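Local coordinates for uncharacterized protein (Ruminococcus gnavus, PDB 4QAN), which is of unknown function but has a cystatin-like fold, belongs to a divergent branch of the NTF2-like superfamily and can bind a metal ion, at residues T321-A326 against D347-Q352; I216-P221 against V225-Y230; S172-L177 against T181-C186; R48-D53 against K96-Q101. All coordinates share one frame; numbering follows the deposited sequence.

Contact 1: residues T321-A326 against D347-Q352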
loop_
_atom_site.group_PDB
_atom_site.type_symbol
_atom_site.label_atom_id
_atom_site.label_comp_id
_atom_site.label_asym_id
_atom_site.label_seq_id
_atom_site.Cartn_x
_atom_site.Cartn_y
_atom_site.Cartn_z
ATOM N N THR A 321 2.167 20.473 -21.652
ATOM C CA THR A 321 2.209 20.130 -20.226
ATOM C C THR A 321 2.494 18.655 -19.873
ATOM O O THR A 321 2.784 18.346 -18.703
ATOM C CB THR A 321 0.912 20.572 -19.535
ATOM O OG1 THR A 321 -0.209 19.918 -20.135
ATOM C CG2 THR A 321 0.737 22.095 -19.647
ATOM N N VAL A 322 2.424 17.754 -20.853
ATOM C CA VAL A 322 2.737 16.352 -20.608
ATOM C C VAL A 322 3.771 15.821 -21.596
ATOM O O VAL A 322 3.606 15.933 -22.803
ATOM C CB VAL A 322 1.456 15.491 -20.555
ATOM C CG1 VAL A 322 1.770 14.005 -20.572
ATOM C CG2 VAL A 322 0.700 15.817 -19.271
ATOM N N LYS A 323 4.852 15.259 -21.058
ATOM C CA LYS A 323 5.970 14.800 -21.866
ATOM C C LYS A 323 6.494 13.431 -21.448
ATOM O O LYS A 323 6.574 13.113 -20.258
ATOM C CB LYS A 323 7.092 15.828 -21.815
ATOM C CG LYS A 323 6.655 17.176 -22.359
ATOM C CD LYS A 323 7.814 18.125 -22.589
ATOM C CE LYS A 323 7.307 19.437 -23.177
ATOM N NZ LYS A 323 6.820 19.303 -24.583
ATOM N N GLN A 324 6.854 12.621 -22.438
ATOM C CA GLN A 324 7.411 11.302 -22.183
ATOM C C GLN A 324 8.932 11.304 -22.299
ATOM O O GLN A 324 9.514 11.906 -23.211
ATOM C CB GLN A 324 6.823 10.277 -23.141
ATOM C CG GLN A 324 5.405 9.888 -22.801
ATOM C CD GLN A 324 4.816 8.943 -23.827
ATOM O OE1 GLN A 324 5.299 7.827 -24.012
ATOM N NE2 GLN A 324 3.766 9.382 -24.489
ATOM N N TYR A 325 9.560 10.611 -21.361
ATOM C CA TYR A 325 10.999 10.567 -21.270
ATOM C C TYR A 325 11.414 9.127 -21.007
ATOM O O TYR A 325 10.687 8.385 -20.345
ATOM C CB TYR A 325 11.474 11.496 -20.130
ATOM C CG TYR A 325 11.573 12.951 -20.540
ATOM C CD1 TYR A 325 10.451 13.789 -20.531
ATOM C CD2 TYR A 325 12.795 13.490 -20.957
ATOM C CE1 TYR A 325 10.546 15.114 -20.930
ATOM C CE2 TYR A 325 12.895 14.812 -21.350
ATOM C CZ TYR A 325 11.769 15.618 -21.340
ATOM O OH TYR A 325 11.893 16.936 -21.736
ATOM N N ALA A 326 12.588 8.748 -21.515
ATOM C CA ALA A 326 13.191 7.449 -21.228
ATOM C C ALA A 326 14.320 7.604 -20.237
ATOM O O ALA A 326 15.114 8.523 -20.335
ATOM C CB ALA A 326 13.712 6.818 -22.510
ATOM N N ASP A 347 4.827 25.224 -10.307
ATOM C CA ASP A 347 6.220 25.372 -9.857
ATOM C C ASP A 347 7.180 24.725 -10.856
ATOM O O ASP A 347 8.230 25.279 -11.176
ATOM C CB ASP A 347 6.445 24.721 -8.484
ATOM C CG ASP A 347 5.230 24.799 -7.583
ATOM O OD1 ASP A 347 5.048 25.840 -6.917
ATOM O OD2 ASP A 347 4.461 23.810 -7.544
ATOM N N GLY A 348 6.808 23.544 -11.338
ATOM C CA GLY A 348 7.674 22.769 -12.204
ATOM C C GLY A 348 7.097 21.397 -12.484
ATOM O O GLY A 348 5.878 21.199 -12.412
ATOM N N TRP A 349 7.984 20.449 -12.771
ATOM C CA TRP A 349 7.606 19.141 -13.282
ATOM C C TRP A 349 7.530 18.055 -12.232
ATOM O O TRP A 349 8.332 18.018 -11.298
ATOM C CB TRP A 349 8.579 18.702 -14.365
ATOM C CG TRP A 349 8.549 19.606 -15.492
ATOM C CD1 TRP A 349 9.178 20.803 -15.583
ATOM C CD2 TRP A 349 7.827 19.430 -16.708
ATOM N NE1 TRP A 349 8.906 21.384 -16.786
ATOM C CE2 TRP A 349 8.075 20.565 -17.500
ATOM C CE3 TRP A 349 6.996 18.418 -17.210
ATOM C CZ2 TRP A 349 7.524 20.724 -18.774
ATOM C CZ3 TRP A 349 6.452 18.568 -18.468
ATOM C CH2 TRP A 349 6.718 19.715 -19.242
ATOM N N GLN A 350 6.562 17.157 -12.435
ATOM C CA GLN A 350 6.349 15.958 -11.614
ATOM C C GLN A 350 6.225 14.725 -12.479
ATOM O O GLN A 350 6.043 14.812 -13.709
ATOM C CB GLN A 350 5.064 16.099 -10.818
ATOM C CG GLN A 350 5.141 17.153 -9.731
ATOM C CD GLN A 350 3.935 17.108 -8.810
ATOM O OE1 GLN A 350 2.854 17.589 -9.161
ATOM N NE2 GLN A 350 4.111 16.536 -7.624
ATOM N N ILE A 351 6.303 13.570 -11.832
ATOM C CA ILE A 351 6.113 12.304 -12.519
ATOM C C ILE A 351 4.618 12.013 -12.560
ATOM O O ILE A 351 3.973 12.002 -11.531
ATOM C CB ILE A 351 6.872 11.164 -11.847
ATOM C CG1 ILE A 351 8.383 11.401 -11.937
ATOM C CG2 ILE A 351 6.522 9.822 -12.491
ATOM C CD1 ILE A 351 9.219 10.467 -11.052
ATOM N N GLN A 352 4.066 11.816 -13.756
ATOM C CA GLN A 352 2.664 11.366 -13.876
ATOM C C GLN A 352 2.568 9.846 -13.787
ATOM O O GLN A 352 1.752 9.325 -13.036
ATOM C CB GLN A 352 2.036 11.865 -15.160
ATOM C CG GLN A 352 0.598 11.413 -15.369
ATOM C CD GLN A 352 -0.049 12.118 -16.542
ATOM O OE1 GLN A 352 -0.328 11.506 -17.561
ATOM N NE2 GLN A 352 -0.277 13.416 -16.406
#

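Contact 2: residues I216-P221 against V225-Y230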
loop_
_atom_site.group_PDB
_atom_site.type_symbol
_atom_site.label_atom_id
_atom_site.label_comp_id
_atom_site.label_asym_id
_atom_site.label_seq_id
_atom_site.Cartn_x
_atom_site.Cartn_y
_atom_site.Cartn_z
ATOM N N ILE A 216 5.910 17.428 -4.552
ATOM C CA ILE A 216 7.187 18.115 -4.783
ATOM C C ILE A 216 7.531 18.007 -6.258
ATOM O O ILE A 216 7.135 17.049 -6.930
ATOM C CB ILE A 216 8.361 17.567 -3.939
ATOM C CG1 ILE A 216 8.646 16.109 -4.274
ATOM C CG2 ILE A 216 8.084 17.733 -2.448
ATOM C CD1 ILE A 216 9.819 15.542 -3.495
ATOM N N SER A 217 8.282 18.984 -6.747
ATOM C CA SER A 217 8.596 19.083 -8.158
ATOM C C SER A 217 10.024 19.588 -8.356
ATOM O O SER A 217 10.665 19.984 -7.415
ATOM C CB SER A 217 7.602 20.043 -8.817
ATOM O OG SER A 217 7.742 21.362 -8.313
ATOM N N GLU A 218 10.496 19.566 -9.595
ATOM C CA GLU A 218 11.779 20.159 -9.969
ATOM C C GLU A 218 11.560 21.002 -11.218
ATOM O O GLU A 218 10.538 20.860 -11.894
ATOM C CB GLU A 218 12.812 19.065 -10.254
ATOM C CG GLU A 218 13.135 18.160 -9.072
ATOM C CD GLU A 218 13.784 18.876 -7.887
ATOM O OE1 GLU A 218 14.179 20.052 -8.012
ATOM O OE2 GLU A 218 13.902 18.256 -6.812
ATOM N N LYS A 219 12.521 21.851 -11.553
ATOM C CA LYS A 219 12.299 22.856 -12.586
ATOM C C LYS A 219 12.385 22.339 -14.000
ATOM O O LYS A 219 11.920 23.002 -14.913
ATOM C CB LYS A 219 13.248 24.037 -12.412
ATOM C CG LYS A 219 12.892 24.886 -11.210
ATOM C CD LYS A 219 11.831 25.898 -11.566
ATOM C CE LYS A 219 11.251 26.533 -10.323
ATOM N NZ LYS A 219 10.037 27.282 -10.707
ATOM N N THR A 220 12.964 21.170 -14.199
ATOM C CA THR A 220 12.954 20.558 -15.523
ATOM C C THR A 220 12.446 19.145 -15.377
ATOM O O THR A 220 12.530 18.575 -14.293
ATOM C CB THR A 220 14.360 20.509 -16.158
ATOM O OG1 THR A 220 15.140 19.514 -15.492
ATOM C CG2 THR A 220 15.055 21.867 -16.058
ATOM N N PRO A 221 11.920 18.567 -16.470
ATOM C CA PRO A 221 11.441 17.187 -16.376
ATOM C C PRO A 221 12.583 16.200 -16.051
ATOM O O PRO A 221 12.425 15.344 -15.184
ATOM C CB PRO A 221 10.792 16.929 -17.748
ATOM C CG PRO A 221 11.319 17.979 -18.658
ATOM C CD PRO A 221 11.668 19.161 -17.795
ATOM N N VAL A 225 13.127 13.374 -12.697
ATOM C CA VAL A 225 13.513 11.979 -12.830
ATOM C C VAL A 225 14.807 11.717 -12.061
ATOM O O VAL A 225 14.915 10.708 -11.348
ATOM C CB VAL A 225 13.675 11.588 -14.323
ATOM C CG1 VAL A 225 14.209 10.175 -14.465
ATOM C CG2 VAL A 225 12.344 11.731 -15.047
ATOM N N GLU A 226 15.765 12.635 -12.187
ATOM C CA GLU A 226 17.048 12.527 -11.477
ATOM C C GLU A 226 16.873 12.470 -9.955
ATOM O O GLU A 226 17.478 11.623 -9.292
ATOM C CB GLU A 226 17.990 13.668 -11.869
ATOM C CG GLU A 226 18.587 13.505 -13.273
ATOM C CD GLU A 226 18.933 14.829 -13.978
ATOM O OE1 GLU A 226 18.904 15.905 -13.330
ATOM O OE2 GLU A 226 19.222 14.805 -15.206
ATOM N N GLN A 227 16.032 13.333 -9.399
ATOM C CA GLN A 227 15.895 13.383 -7.953
ATOM C C GLN A 227 15.052 12.269 -7.423
ATOM O O GLN A 227 15.240 11.873 -6.290
ATOM C CB GLN A 227 15.342 14.721 -7.462
ATOM C CG GLN A 227 16.372 15.842 -7.389
ATOM C CD GLN A 227 17.527 15.501 -6.460
ATOM O OE1 GLN A 227 18.648 15.318 -6.917
ATOM N NE2 GLN A 227 17.249 15.399 -5.146
ATOM N N PHE A 228 14.091 11.809 -8.227
ATOM C CA PHE A 228 13.322 10.593 -7.955
ATOM C C PHE A 228 14.248 9.381 -7.788
ATOM O O PHE A 228 14.192 8.679 -6.780
ATOM C CB PHE A 228 12.331 10.387 -9.106
ATOM C CG PHE A 228 11.607 9.058 -9.099
ATOM C CD1 PHE A 228 10.585 8.809 -8.196
ATOM C CD2 PHE A 228 11.894 8.093 -10.054
ATOM C CE1 PHE A 228 9.891 7.610 -8.225
ATOM C CE2 PHE A 228 11.196 6.894 -10.084
ATOM C CZ PHE A 228 10.197 6.654 -9.157
ATOM N N ILE A 229 15.144 9.174 -8.749
ATOM C CA ILE A 229 16.148 8.111 -8.640
ATOM C C ILE A 229 17.125 8.316 -7.473
ATOM O O ILE A 229 17.539 7.357 -6.840
ATOM C CB ILE A 229 16.884 7.910 -9.988
ATOM C CG1 ILE A 229 15.878 7.436 -11.060
ATOM C CG2 ILE A 229 18.060 6.950 -9.856
ATOM C CD1 ILE A 229 15.107 6.171 -10.725
ATOM N N TYR A 230 17.469 9.554 -7.160
ATOM C CA TYR A 230 18.333 9.827 -6.023
ATOM C C TYR A 230 17.639 9.423 -4.720
ATOM O O TYR A 230 18.269 8.846 -3.826
ATOM C CB TYR A 230 18.718 11.309 -5.965
ATOM C CG TYR A 230 19.574 11.696 -4.757
ATOM C CD1 TYR A 230 20.895 11.273 -4.655
ATOM C CD2 TYR A 230 19.050 12.485 -3.717
ATOM C CE1 TYR A 230 21.679 11.619 -3.559
ATOM C CE2 TYR A 230 19.821 12.840 -2.611
ATOM C CZ TYR A 230 21.134 12.412 -2.538
ATOM O OH TYR A 230 21.911 12.759 -1.464
#

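Contact 3: residues S172-L177 against T181-C186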
loop_
_atom_site.group_PDB
_atom_site.type_symbol
_atom_site.label_atom_id
_atom_site.label_comp_id
_atom_site.label_asym_id
_atom_site.label_seq_id
_atom_site.Cartn_x
_atom_site.Cartn_y
_atom_site.Cartn_z
ATOM N N SER A 172 -7.983 -7.302 9.223
ATOM C CA SER A 172 -8.866 -7.290 8.067
ATOM C C SER A 172 -10.309 -7.106 8.472
ATOM O O SER A 172 -10.737 -7.620 9.504
ATOM C CB SER A 172 -8.712 -8.576 7.264
ATOM O OG SER A 172 -9.400 -8.496 6.029
ATOM N N LEU A 173 -11.042 -6.355 7.656
ATOM C CA LEU A 173 -12.477 -6.109 7.850
ATOM C C LEU A 173 -13.309 -7.196 7.175
ATOM O O LEU A 173 -14.537 -7.135 7.171
ATOM C CB LEU A 173 -12.869 -4.744 7.268
ATOM C CG LEU A 173 -12.634 -3.536 8.174
ATOM C CD1 LEU A 173 -11.159 -3.147 8.247
ATOM C CD2 LEU A 173 -13.479 -2.376 7.674
ATOM N N LYS A 174 -12.608 -8.145 6.556
ATOM C CA LYS A 174 -13.193 -9.324 5.956
ATOM C C LYS A 174 -12.377 -10.552 6.373
ATOM O O LYS A 174 -11.172 -10.471 6.618
ATOM C CB LYS A 174 -13.215 -9.166 4.441
ATOM C CG LYS A 174 -14.008 -7.944 4.010
ATOM C CD LYS A 174 -14.353 -7.979 2.531
ATOM C CE LYS A 174 -13.159 -7.676 1.658
ATOM N NZ LYS A 174 -13.417 -8.109 0.263
ATOM N N GLU A 175 -13.055 -11.684 6.453
ATOM C CA GLU A 175 -12.487 -12.948 6.934
ATOM C C GLU A 175 -11.135 -13.247 6.297
ATOM O O GLU A 175 -10.931 -12.972 5.128
ATOM C CB GLU A 175 -13.456 -14.068 6.576
ATOM C CG GLU A 175 -13.431 -15.269 7.486
ATOM C CD GLU A 175 -14.564 -16.221 7.148
ATOM O OE1 GLU A 175 -14.599 -16.693 5.991
ATOM O OE2 GLU A 175 -15.418 -16.476 8.026
ATOM N N GLY A 176 -10.219 -13.816 7.072
ATOM C CA GLY A 176 -8.911 -14.220 6.567
ATOM C C GLY A 176 -7.900 -13.088 6.547
ATOM O O GLY A 176 -7.978 -12.147 7.345
ATOM N N LEU A 177 -6.943 -13.188 5.628
ATOM C CA LEU A 177 -5.900 -12.200 5.485
ATOM C C LEU A 177 -6.380 -11.047 4.625
ATOM O O LEU A 177 -7.153 -11.239 3.677
ATOM C CB LEU A 177 -4.653 -12.812 4.826
ATOM C CG LEU A 177 -3.836 -13.860 5.584
ATOM C CD1 LEU A 177 -2.600 -14.219 4.774
ATOM C CD2 LEU A 177 -3.428 -13.388 6.979
ATOM N N THR A 181 -8.462 -12.563 -1.961
ATOM C CA THR A 181 -9.339 -11.987 -2.966
ATOM C C THR A 181 -10.674 -12.714 -2.991
ATOM O O THR A 181 -10.764 -13.886 -2.604
ATOM C CB THR A 181 -8.708 -12.088 -4.361
ATOM O OG1 THR A 181 -8.672 -13.463 -4.771
ATOM C CG2 THR A 181 -7.295 -11.526 -4.351
ATOM N N ASP A 182 -11.700 -12.005 -3.457
ATOM C CA ASP A 182 -13.044 -12.555 -3.624
ATOM C C ASP A 182 -13.610 -13.025 -2.290
ATOM O O ASP A 182 -14.124 -14.137 -2.188
ATOM C CB ASP A 182 -13.057 -13.708 -4.654
ATOM C CG ASP A 182 -12.366 -13.345 -5.964
ATOM O OD1 ASP A 182 -12.357 -12.150 -6.327
ATOM O OD2 ASP A 182 -11.834 -14.256 -6.634
ATOM N N ILE A 183 -13.499 -12.177 -1.271
ATOM C CA ILE A 183 -14.163 -12.408 0.007
ATOM C C ILE A 183 -15.311 -11.402 0.145
ATOM O O ILE A 183 -15.141 -10.217 -0.147
ATOM C CB ILE A 183 -13.196 -12.287 1.206
ATOM C CG1 ILE A 183 -12.158 -13.407 1.163
ATOM C CG2 ILE A 183 -13.949 -12.374 2.531
ATOM C CD1 ILE A 183 -10.941 -13.054 0.369
ATOM N N PRO A 184 -16.490 -11.871 0.577
ATOM C CA PRO A 184 -17.615 -10.948 0.707
ATOM C C PRO A 184 -17.490 -10.050 1.928
ATOM O O PRO A 184 -17.062 -10.499 2.993
ATOM C CB PRO A 184 -18.830 -11.875 0.858
ATOM C CG PRO A 184 -18.350 -13.247 0.528
ATOM C CD PRO A 184 -16.888 -13.260 0.843
ATOM N N ALA A 185 -17.869 -8.790 1.764
ATOM C CA ALA A 185 -17.875 -7.834 2.868
ATOM C C ALA A 185 -18.829 -8.243 3.978
ATOM O O ALA A 185 -18.528 -8.037 5.155
ATOM C CB ALA A 185 -18.241 -6.456 2.355
ATOM N N CYS A 186 -19.967 -8.831 3.601
ATOM C CA CYS A 186 -21.018 -9.184 4.544
ATOM C C CYS A 186 -21.954 -10.278 4.019
ATOM O O CYS A 186 -21.927 -10.627 2.848
ATOM C CB CYS A 186 -21.859 -7.942 4.852
ATOM S SG CYS A 186 -22.893 -7.371 3.482
#

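Contact 4: residues R48-D53 against K96-Q101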
loop_
_atom_site.group_PDB
_atom_site.type_symbol
_atom_site.label_atom_id
_atom_site.label_comp_id
_atom_site.label_asym_id
_atom_site.label_seq_id
_atom_site.Cartn_x
_atom_site.Cartn_y
_atom_site.Cartn_z
ATOM N N ARG A 48 -6.689 4.313 11.675
ATOM C CA ARG A 48 -5.958 4.218 12.932
ATOM C C ARG A 48 -6.223 2.905 13.682
ATOM O O ARG A 48 -5.378 2.456 14.463
ATOM C CB ARG A 48 -6.314 5.410 13.818
ATOM C CG ARG A 48 -5.894 6.744 13.212
ATOM C CD ARG A 48 -6.806 7.874 13.659
ATOM N NE ARG A 48 -6.331 9.178 13.185
ATOM C CZ ARG A 48 -5.614 10.044 13.900
ATOM N NH1 ARG A 48 -5.244 9.779 15.153
ATOM N NH2 ARG A 48 -5.264 11.197 13.348
ATOM N N GLY A 49 -7.389 2.301 13.442
ATOM C CA GLY A 49 -7.739 1.021 14.027
ATOM C C GLY A 49 -7.236 -0.205 13.293
ATOM O O GLY A 49 -7.416 -1.326 13.777
ATOM N N CYS A 50 -6.641 -0.004 12.115
ATOM C CA CYS A 50 -6.069 -1.089 11.331
ATOM C C CYS A 50 -4.615 -1.337 11.718
ATOM O O CYS A 50 -3.934 -0.442 12.205
ATOM C CB CYS A 50 -6.148 -0.760 9.831
ATOM S SG CYS A 50 -7.823 -0.434 9.206
ATOM N N ALA A 51 -4.129 -2.547 11.460
ATOM C CA ALA A 51 -2.759 -2.923 11.821
ATOM C C ALA A 51 -1.769 -2.587 10.692
ATOM O O ALA A 51 -1.081 -3.470 10.183
ATOM C CB ALA A 51 -2.701 -4.408 12.157
ATOM N N ILE A 52 -1.679 -1.308 10.327
ATOM C CA ILE A 52 -0.834 -0.889 9.221
ATOM C C ILE A 52 0.669 -1.038 9.547
ATOM O O ILE A 52 1.388 -1.736 8.820
ATOM C CB ILE A 52 -1.172 0.539 8.724
ATOM C CG1 ILE A 52 -2.601 0.567 8.161
ATOM C CG2 ILE A 52 -0.207 0.956 7.623
ATOM C CD1 ILE A 52 -3.194 1.948 7.962
ATOM N N ASP A 53 1.137 -0.379 10.604
ATOM C CA ASP A 53 2.561 -0.426 10.958
ATOM C C ASP A 53 2.971 -1.791 11.524
ATOM O O ASP A 53 4.070 -2.268 11.277
ATOM C CB ASP A 53 2.925 0.669 11.966
ATOM C CG ASP A 53 2.792 2.067 11.400
ATOM O OD1 ASP A 53 2.965 2.261 10.182
ATOM O OD2 ASP A 53 2.517 2.988 12.196
ATOM N N LYS A 96 -4.066 1.812 1.069
ATOM C CA LYS A 96 -5.031 1.678 -0.034
ATOM C C LYS A 96 -5.947 0.460 0.139
ATOM O O LYS A 96 -7.161 0.565 -0.030
ATOM C CB LYS A 96 -4.305 1.600 -1.364
ATOM C CG LYS A 96 -5.187 1.297 -2.580
ATOM C CD LYS A 96 -4.276 0.960 -3.732
ATOM C CE LYS A 96 -4.969 1.089 -5.070
ATOM N NZ LYS A 96 -5.907 -0.032 -5.320
ATOM N N ALA A 97 -5.367 -0.684 0.504
ATOM C CA ALA A 97 -6.140 -1.914 0.652
ATOM C C ALA A 97 -7.192 -1.751 1.740
ATOM O O ALA A 97 -8.330 -2.170 1.545
ATOM C CB ALA A 97 -5.232 -3.107 0.949
ATOM N N TYR A 98 -6.825 -1.107 2.852
ATOM C CA TYR A 98 -7.786 -0.830 3.933
ATOM C C TYR A 98 -8.904 0.157 3.536
ATOM O O TYR A 98 -10.053 -0.010 3.941
ATOM C CB TYR A 98 -7.083 -0.335 5.200
ATOM C CG TYR A 98 -6.419 -1.435 6.001
ATOM C CD1 TYR A 98 -7.156 -2.497 6.483
ATOM C CD2 TYR A 98 -5.053 -1.405 6.277
ATOM C CE1 TYR A 98 -6.567 -3.505 7.219
ATOM C CE2 TYR A 98 -4.443 -2.412 7.018
ATOM C CZ TYR A 98 -5.207 -3.468 7.485
ATOM O OH TYR A 98 -4.634 -4.487 8.221
ATOM N N ILE A 99 -8.564 1.165 2.737
ATOM C CA ILE A 99 -9.554 2.109 2.243
ATOM C C ILE A 99 -10.591 1.353 1.430
ATOM O O ILE A 99 -11.780 1.590 1.562
ATOM C CB ILE A 99 -8.919 3.263 1.424
ATOM C CG1 ILE A 99 -8.108 4.164 2.370
ATOM C CG2 ILE A 99 -9.997 4.101 0.746
ATOM C CD1 ILE A 99 -7.139 5.126 1.708
ATOM N N GLU A 100 -10.131 0.424 0.607
ATOM C CA GLU A 100 -11.029 -0.346 -0.225
ATOM C C GLU A 100 -11.915 -1.295 0.549
ATOM O O GLU A 100 -13.074 -1.462 0.197
ATOM C CB GLU A 100 -10.252 -1.072 -1.291
ATOM C CG GLU A 100 -9.781 -0.086 -2.319
ATOM C CD GLU A 100 -8.754 -0.653 -3.230
ATOM O OE1 GLU A 100 -8.144 -1.673 -2.851
ATOM O OE2 GLU A 100 -8.561 -0.061 -4.316
ATOM N N GLN A 101 -11.398 -1.887 1.621
ATOM C CA GLN A 101 -12.250 -2.652 2.520
ATOM C C GLN A 101 -13.313 -1.733 3.102
ATOM O O GLN A 101 -14.493 -2.059 3.072
ATOM C CB GLN A 101 -11.454 -3.291 3.646
ATOM C CG GLN A 101 -10.489 -4.352 3.166
ATOM C CD GLN A 101 -10.194 -5.398 4.209
ATOM O OE1 GLN A 101 -10.125 -5.104 5.403
ATOM N NE2 GLN A 101 -10.025 -6.640 3.762
#

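Contact 1: residues T321-A326 against D347-Q352
A van der Waals surface contact, made by side chains and one carbonyl oxygen across an intervening strand, joins the start of strand 322-331 to strand 349-353 in the C-terminal sheet. Both strands pair antiparallel with strand 334-344, which lies between them, and Thr321, Lys323 and Tyr325 bond through their backbones to that strand, so the two segments meet mainly through side chains. Trp349 does most of the work, bridging locally across the middle strand. The far end of its indole reaches the aliphatic part of Lys323, whose CD lies 3.9 Å from Trp349 CH2, with CG and CE at almost the same range. The approach to the ring is oblique. With CG of Lys323 set beside its own backbone N (chi1 -61°), the chain runs out extended past the six-membered ring and bends only at its last torsion (chi4 -70°), where NZ makes a weak hydrogen bond to Thr319 O. The carbonyl oxygen of Thr321 also leans on the indole, 3.7 Å from Trp349 CZ3. At the other end Val322 CG2 packs 3.9 Å from Gln352 NE2, the extended glutamine carrying its amide crosswise to the valine branch. Pro221 touches both Trp349 and Tyr325, and through it helix 221-234 packs against the sheet, as in the cystatin-like fold.

Contact 2: residues I216-P221 against V225-Y230
Val225 N donates to Pro221 O over 3.2 Å, the one hydrogen bond between the helical segment 225-230 and the segment 216-221, a loop that runs into the helix at Pro221. It is a regular i to i+4 bond of the first turn of helix 221-234. The same carbonyl oxygen is brushed by the valine side chain, with Val225 CG2 3.6 Å away. A second meeting lies further back in the loop, where a carboxylate oxygen of Glu218 rests on the aliphatic part of Gln227, the two chains set at a slant: Glu218 OE2 stands 3.5 Å from Gln227 CG. Both side chains are bent at chi2 (-64° in Glu218, -59° in Gln227), and their carboxylate and amide planes are turned 80° apart. OE2 meets the CG and CB methylenes rather than the amide, so this is van der Waals packing. Glu218 OE2 also has a long, weak ion pair with Arg239, while Phe243 touches both side chains. The turn between the two meetings is fixed by Thr220, whose OG1 accepts a hydrogen bond from the backbone N of Arg223. This is a threonine N-cap followed by proline at the first helical position, the loop before the helix folding back along its first turns.

Contact 3: residues S172-L177 against T181-C186
A bend at chi3 (-74°) in the otherwise extended chain of Lys174 turns its amino group onto the backbone of 181-186, where NZ donates a 2.8 Å hydrogen bond to Ile183 O. The donor sits tilted 28° from the carbonyl plane. On the way the lysine's methylenes run over the Pro184-Ala185 backbone, CD coming within 3.5 Å of Ala185 CA. Nearer its root, Lys174 CB meets Ile183 CG2 at 3.8 Å. That methyl lies opposite the backbone N of Ile183, which carries it also to the carbonyl oxygen of Glu175, 4.0 Å from CG2. Together these contacts close the base of the loop joining strands 167-172 and 187-188 of the antiparallel sheet in the N-terminal half, consistent with the cystatin-like fold; both strands pair with strand 153-164. The loop returns the chain to that sheet past helix 87-108: Ala185 touches Glu104 and Leu105, and the lysine ammonium forms a salt bridge with Glu104 OE1, thereby linking the second arm of the loop to the helix. On the first arm, Ser172 OG gives a 2.7 Å hydrogen bond to Lys174 O, in the carbonyl plane and on a lone pair, tying the end of the strand to the turn that begins there.

Contact 4: residues R48-D53 against K96-Q101
Within the buried packing of helices against the N-terminal sheet, a Cys sulfur-aromatic contact joins the link between helices 43-48 and 52-58 to the long helix 87-108. The setting is as in the cystatin-like fold, where helix packs against a curved antiparallel sheet, and here Tyr98 projects from the long helix into the link. Cys50 sits over one face of its ring: CB stands over the middle, 3.5 Å from the ring centroid and only 5° off the normal, as a CH-pi contact. With SG beside the backbone N (chi1 -58°), the sulfur is led back across the same face toward the root of the tyrosine, and SG reaches 3.5 Å from Tyr98 CD1. Ile52 comes in obliquely on the same side of the ring plane, beyond the CD2-CE2 bond, its CG1 3.7 Å from Tyr98 CD2. Cysteine over the face and isoleucine at a slant beside it pack the ring. Its phenol is anchored beyond the two segments, Tyr98 OH being hydrogen-bonded to the backbone oxygen of His171, at the sheet strand to which Gly49 and Ala51 also bond through their backbones. Ala51 is the centre of an inverse gamma turn, closed by a weak bond from Ile52 N to Cys50 O at 3.1 Å, and its own backbone N lies 3.8 Å from Tyr98 OH.

How the contacts relate
The four contacts fall into two pairs, one in each half of the chain; contact 4 lies near its middle. Contacts 4 and 3 come first in sequence and belong to the N-terminal sheet and helix 87-108; their centres are 13 Å apart, and Gln101 of contact 4 bonds to Ser172 and Leu173 of contact 3. Contacts 2 and 1 follow, 9 Å apart, where the loop before helix 221-234 is fastened to strand 349-353, with Trp349 N 2.7 Å from Glu218 O. Between the pairs the centres are about 30 to 39 Å apart, without touching. Each half has its own helices and sheet, consistent with two similarly built cystatin-like domains.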